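Long-range contact in probable chemoreceptor (Methyl-accepting chemotaxis) transmembrane protein (Rhizobium meliloti, PDB 6D8V), which probably acts as a transmembrane chemotaxis receptor whose sensory domain binds quaternary ammonium compounds such as 1,1-dimethyl-prolinium: residues A15-G27 against Y250-V263. Residues are numbered along the deposited sequence; the frame is centred on the assembly and turned at random.
Sequences ARAIASDIAGSVG and YPFSLPDVNAQWLV
Ala15 and Ala19 set their methyl groups over two aromatic rings of the sheet. Ala15 CB lies 3.9 Å from the centroid of the Tyr250 ring, over one face. Ala19 CB does the same to Phe252, 3.7 Å from the ring centroid and 25° off its normal. Both are CH-pi contacts. Ala19 CB also meets the Tyr250 ring at its edge. Tyr250 CG is anti to the backbone N (chi1 -168°), which lays one face of the ring against the backbone at Ala15 and Arg16.

Apolar packing fills the side nearer strand 259-263. Val263 CG1 reaches Ala15 CB, and Val263 CG2 meets Ile18 CG2 at 4.0 Å. Ile22 uses its CG2 branch twice: it touches the edge of the Phe252 ring and lies 3.6 Å from Trp261 CZ3. Trp261 NE1 is hydrogen-bonded to Gln197, outside this contact.

The segments belong to the long helix 2-45 and to the hairpin of strands 243-254 and 259-268. The helix packs on an antiparallel four-stranded sheet, as in Cache-type sensor domains with a long N-terminal helix. Residues 15-27 run nearly parallel to strand 250-254.

Near the turn, Pro255 lies against the helix backbone. Its CD is 3.2 Å from Ala23 O, and its ring also meets Gly27.

One polar bond crosses the interface. Arg16 NH1 donates weakly to Tyr250 OH at 2.8 Å, with an angle of 123° at the hydrogen. With an alanine here instead of Tyr250, the Ala15 methyl would probably lose the ring face it packs on, and the Arg16 guanidinium its weak bond to the hydroxyl.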
loop_
_atom_site.group_PDB
_atom_site.type_symbol
_atom_site.label_atom_id
_atom_site.label_comp_id
_atom_site.label_asym_id
_atom_site.label_seq_id
_atom_site.Cartn_x
_atom_site.Cartn_y
_atom_site.Cartn_z
ATOM N N ALA A 15 8.015 -2.179 18.391
ATOM C CA ALA A 15 8.076 -1.795 16.981
ATOM C C ALA A 15 8.631 -2.923 16.130
ATOM O O ALA A 15 8.141 -3.150 15.017
ATOM C CB ALA A 15 8.920 -0.529 16.790
ATOM N N ARG A 16 9.642 -3.640 16.639
ATOM C CA ARG A 16 10.139 -4.823 15.944
ATOM C C ARG A 16 9.014 -5.827 15.714
ATOM O O ARG A 16 8.889 -6.391 14.621
ATOM C CB ARG A 16 11.298 -5.444 16.733
ATOM C CG ARG A 16 11.860 -6.751 16.165
ATOM C CD ARG A 16 13.366 -6.882 16.415
ATOM N NE ARG A 16 13.767 -6.425 17.745
ATOM C CZ ARG A 16 14.483 -5.326 17.985
ATOM N NH1 ARG A 16 14.902 -4.561 16.983
ATOM N NH2 ARG A 16 14.797 -4.995 19.234
ATOM N N ALA A 17 8.164 -6.039 16.722
ATOM C CA ALA A 17 7.003 -6.910 16.552
ATOM C C ALA A 17 6.031 -6.369 15.506
ATOM O O ALA A 17 5.521 -7.130 14.676
ATOM C CB ALA A 17 6.290 -7.092 17.889
ATOM N N ILE A 18 5.743 -5.060 15.540
ATOM C CA ILE A 18 4.781 -4.474 14.607
ATOM C C ILE A 18 5.310 -4.541 13.188
ATOM O O ILE A 18 4.556 -4.799 12.241
ATOM C CB ILE A 18 4.462 -3.018 14.997
ATOM C CG1 ILE A 18 3.782 -2.937 16.379
ATOM C CG2 ILE A 18 3.649 -2.325 13.886
ATOM C CD1 ILE A 18 2.580 -3.850 16.536
ATOM N N ALA A 19 6.615 -4.296 13.018
ATOM C CA ALA A 19 7.197 -4.228 11.685
ATOM C C ALA A 19 7.162 -5.585 10.992
ATOM O O ALA A 19 6.895 -5.668 9.787
ATOM C CB ALA A 19 8.630 -3.696 11.765
ATOM N N SER A 20 7.433 -6.665 11.725
ATOM C CA SER A 20 7.431 -7.970 11.067
ATOM C C SER A 20 6.019 -8.383 10.669
ATOM O O SER A 20 5.839 -9.109 9.684
ATOM C CB SER A 20 8.066 -9.028 11.961
ATOM O OG SER A 20 7.156 -9.464 12.941
ATOM N N ASP A 21 5.010 -7.927 11.414
ATOM C CA ASP A 21 3.634 -8.189 11.021
ATOM C C ASP A 21 3.258 -7.406 9.770
ATOM O O ASP A 21 2.724 -7.985 8.816
ATOM C CB ASP A 21 2.686 -7.867 12.172
ATOM C CG ASP A 21 1.288 -8.375 11.923
ATOM O OD1 ASP A 21 0.629 -7.874 10.988
ATOM O OD2 ASP A 21 0.855 -9.296 12.644
ATOM N N ILE A 22 3.534 -6.098 9.743
ATOM C CA ILE A 22 3.254 -5.319 8.542
ATOM C C ILE A 22 4.077 -5.846 7.371
ATOM O O ILE A 22 3.558 -6.084 6.274
ATOM C CB ILE A 22 3.514 -3.821 8.789
ATOM C CG1 ILE A 22 2.592 -3.298 9.886
ATOM C CG2 ILE A 22 3.262 -3.024 7.520
ATOM C CD1 ILE A 22 1.142 -3.520 9.581
ATOM N N ALA A 23 5.380 -6.039 7.585
ATOM C CA ALA A 23 6.239 -6.501 6.495
ATOM C C ALA A 23 5.795 -7.865 5.971
ATOM O O ALA A 23 5.838 -8.121 4.762
ATOM C CB ALA A 23 7.691 -6.540 6.964
ATOM N N GLY A 24 5.357 -8.750 6.867
ATOM C CA GLY A 24 4.845 -10.034 6.423
ATOM C C GLY A 24 3.594 -9.892 5.587
ATOM O O GLY A 24 3.519 -10.384 4.457
ATOM N N SER A 25 2.584 -9.210 6.130
ATOM C CA SER A 25 1.375 -8.941 5.363
ATOM C C SER A 25 1.703 -8.335 3.997
ATOM O O SER A 25 1.187 -8.799 2.969
ATOM C CB SER A 25 0.446 -8.027 6.162
ATOM O OG SER A 25 0.221 -8.544 7.459
ATOM N N VAL A 26 2.577 -7.317 3.961
ATOM C CA VAL A 26 2.949 -6.689 2.692
ATOM C C VAL A 26 3.590 -7.707 1.757
ATOM O O VAL A 26 3.181 -7.853 0.596
ATOM C CB VAL A 26 3.890 -5.494 2.921
ATOM C CG1 VAL A 26 4.511 -5.084 1.588
ATOM C CG2 VAL A 26 3.128 -4.313 3.515
ATOM N N GLY A 27 4.630 -8.400 2.240
ATOM C CA GLY A 27 5.328 -9.367 1.402
ATOM C C GLY A 27 4.398 -10.423 0.829
ATOM O O GLY A 27 4.542 -10.841 -0.325
ATOM N N TYR A 250 10.840 3.826 13.973
ATOM C CA TYR A 250 11.450 2.521 13.714
ATOM C C TYR A 250 11.294 2.196 12.233
ATOM O O TYR A 250 10.250 1.691 11.797
ATOM C CB TYR A 250 10.811 1.443 14.593
ATOM C CG TYR A 250 11.524 0.114 14.635
ATOM C CD1 TYR A 250 12.538 -0.126 15.563
ATOM C CD2 TYR A 250 11.159 -0.922 13.778
ATOM C CE1 TYR A 250 13.181 -1.349 15.620
ATOM C CE2 TYR A 250 11.796 -2.149 13.827
ATOM C CZ TYR A 250 12.806 -2.362 14.745
ATOM O OH TYR A 250 13.441 -3.593 14.787
ATOM N N PRO A 251 12.307 2.500 11.424
ATOM C CA PRO A 251 12.268 2.092 10.016
ATOM C C PRO A 251 12.348 0.584 9.886
ATOM O O PRO A 251 12.933 -0.102 10.729
ATOM C CB PRO A 251 13.503 2.771 9.409
ATOM C CG PRO A 251 14.391 3.066 10.560
ATOM C CD PRO A 251 13.489 3.322 11.731
ATOM N N PHE A 252 11.736 0.070 8.822
ATOM C CA PHE A 252 11.808 -1.352 8.515
ATOM C C PHE A 252 11.538 -1.550 7.030
ATOM O O PHE A 252 10.620 -0.942 6.474
ATOM C CB PHE A 252 10.815 -2.159 9.362
ATOM C CG PHE A 252 9.374 -1.856 9.066
ATOM C CD1 PHE A 252 8.776 -0.719 9.576
ATOM C CD2 PHE A 252 8.622 -2.710 8.279
ATOM C CE1 PHE A 252 7.459 -0.437 9.310
ATOM C CE2 PHE A 252 7.299 -2.435 8.003
ATOM C CZ PHE A 252 6.715 -1.296 8.526
ATOM N N SER A 253 12.343 -2.403 6.397
ATOM C CA SER A 253 12.241 -2.643 4.961
ATOM C C SER A 253 11.045 -3.519 4.616
ATOM O O SER A 253 10.749 -4.499 5.308
ATOM C CB SER A 253 13.511 -3.311 4.435
ATOM O OG SER A 253 14.540 -2.360 4.238
ATOM N N LEU A 254 10.408 -3.236 3.530
ATOM C CA LEU A 254 9.264 -3.972 3.180
ATOM C C LEU A 254 9.785 -4.901 2.202
ATOM O O LEU A 254 10.665 -4.542 1.509
ATOM C CB LEU A 254 8.301 -3.091 2.478
ATOM C CG LEU A 254 7.633 -1.997 3.242
ATOM C CD1 LEU A 254 6.648 -1.433 2.315
ATOM C CD2 LEU A 254 6.939 -2.576 4.400
ATOM N N PRO A 255 9.218 -6.179 2.185
ATOM C CA PRO A 255 9.976 -7.144 1.453
ATOM C C PRO A 255 10.274 -7.046 0.025
ATOM O O PRO A 255 11.461 -7.164 -0.209
ATOM C CB PRO A 255 9.054 -8.283 1.482
ATOM C CG PRO A 255 8.726 -8.336 2.841
ATOM C CD PRO A 255 8.137 -7.020 2.868
ATOM N N ASP A 256 9.362 -6.843 -0.896
ATOM C CA ASP A 256 9.747 -7.034 -2.276
ATOM C C ASP A 256 9.671 -5.856 -3.144
ATOM O O ASP A 256 10.041 -5.915 -4.244
ATOM C CB ASP A 256 8.931 -8.120 -2.881
ATOM C CG ASP A 256 9.172 -9.438 -2.262
ATOM O OD1 ASP A 256 10.325 -9.754 -2.056
ATOM O OD2 ASP A 256 8.230 -10.188 -1.998
ATOM N N VAL A 257 9.174 -4.776 -2.607
ATOM C CA VAL A 257 8.717 -3.616 -3.322
ATOM C C VAL A 257 9.643 -2.484 -3.162
ATOM O O VAL A 257 9.367 -1.393 -3.437
ATOM C CB VAL A 257 7.415 -3.195 -2.786
ATOM C CG1 VAL A 257 6.453 -4.276 -3.012
ATOM C CG2 VAL A 257 7.521 -3.026 -1.329
ATOM N N ASN A 258 10.780 -2.767 -2.668
ATOM C CA ASN A 258 11.847 -1.768 -2.645
ATOM C C ASN A 258 11.383 -0.471 -1.975
ATOM O O ASN A 258 11.179 0.568 -2.610
ATOM C CB ASN A 258 12.356 -1.496 -4.062
ATOM C CG ASN A 258 13.563 -0.576 -4.079
ATOM O OD1 ASN A 258 14.457 -0.682 -3.237
ATOM N ND2 ASN A 258 13.586 0.347 -5.036
ATOM N N ALA A 259 11.233 -0.564 -0.656
ATOM C CA ALA A 259 10.809 0.576 0.143
ATOM C C ALA A 259 10.892 0.197 1.613
ATOM O O ALA A 259 10.990 -0.979 1.964
ATOM C CB ALA A 259 9.390 1.029 -0.206
ATOM N N GLN A 260 10.858 1.213 2.467
ATOM C CA GLN A 260 10.784 1.010 3.901
ATOM C C GLN A 260 9.720 1.931 4.482
ATOM O O GLN A 260 9.376 2.965 3.904
ATOM C CB GLN A 260 12.128 1.268 4.576
ATOM C CG GLN A 260 12.689 2.647 4.327
ATOM C CD GLN A 260 13.902 2.921 5.178
ATOM O OE1 GLN A 260 14.424 2.021 5.833
ATOM N NE2 GLN A 260 14.356 4.169 5.183
ATOM N N TRP A 261 9.199 1.535 5.638
ATOM C CA TRP A 261 8.236 2.328 6.382
ATOM C C TRP A 261 8.752 2.597 7.790
ATOM O O TRP A 261 9.659 1.922 8.285
ATOM C CB TRP A 261 6.883 1.626 6.469
ATOM C CG TRP A 261 6.115 1.627 5.188
ATOM C CD1 TRP A 261 6.452 2.250 4.022
ATOM C CD2 TRP A 261 4.868 0.973 4.947
ATOM N NE1 TRP A 261 5.487 2.023 3.067
ATOM C CE2 TRP A 261 4.506 1.239 3.612
ATOM C CE3 TRP A 261 4.024 0.181 5.733
ATOM C CZ2 TRP A 261 3.339 0.742 3.044
ATOM C CZ3 TRP A 261 2.863 -0.312 5.168
ATOM C CH2 TRP A 261 2.529 -0.025 3.837
ATOM N N LEU A 262 8.148 3.586 8.439
ATOM C CA LEU A 262 8.425 3.909 9.830
ATOM C C LEU A 262 7.255 3.457 10.690
ATOM O O LEU A 262 6.102 3.816 10.429
ATOM C CB LEU A 262 8.651 5.411 10.040
ATOM C CG LEU A 262 9.875 6.047 9.423
ATOM C CD1 LEU A 262 11.069 5.123 9.589
ATOM C CD2 LEU A 262 9.614 6.351 7.963
ATOM N N VAL A 263 7.556 2.676 11.704
ATOM C CA VAL A 263 6.662 2.506 12.832
ATOM C C VAL A 263 6.944 3.649 13.794
ATOM O O VAL A 263 8.105 3.972 14.070
ATOM C CB VAL A 263 6.873 1.138 13.503
ATOM C CG1 VAL A 263 6.013 1.004 14.732
ATOM C CG2 VAL A 263 6.565 0.020 12.521
#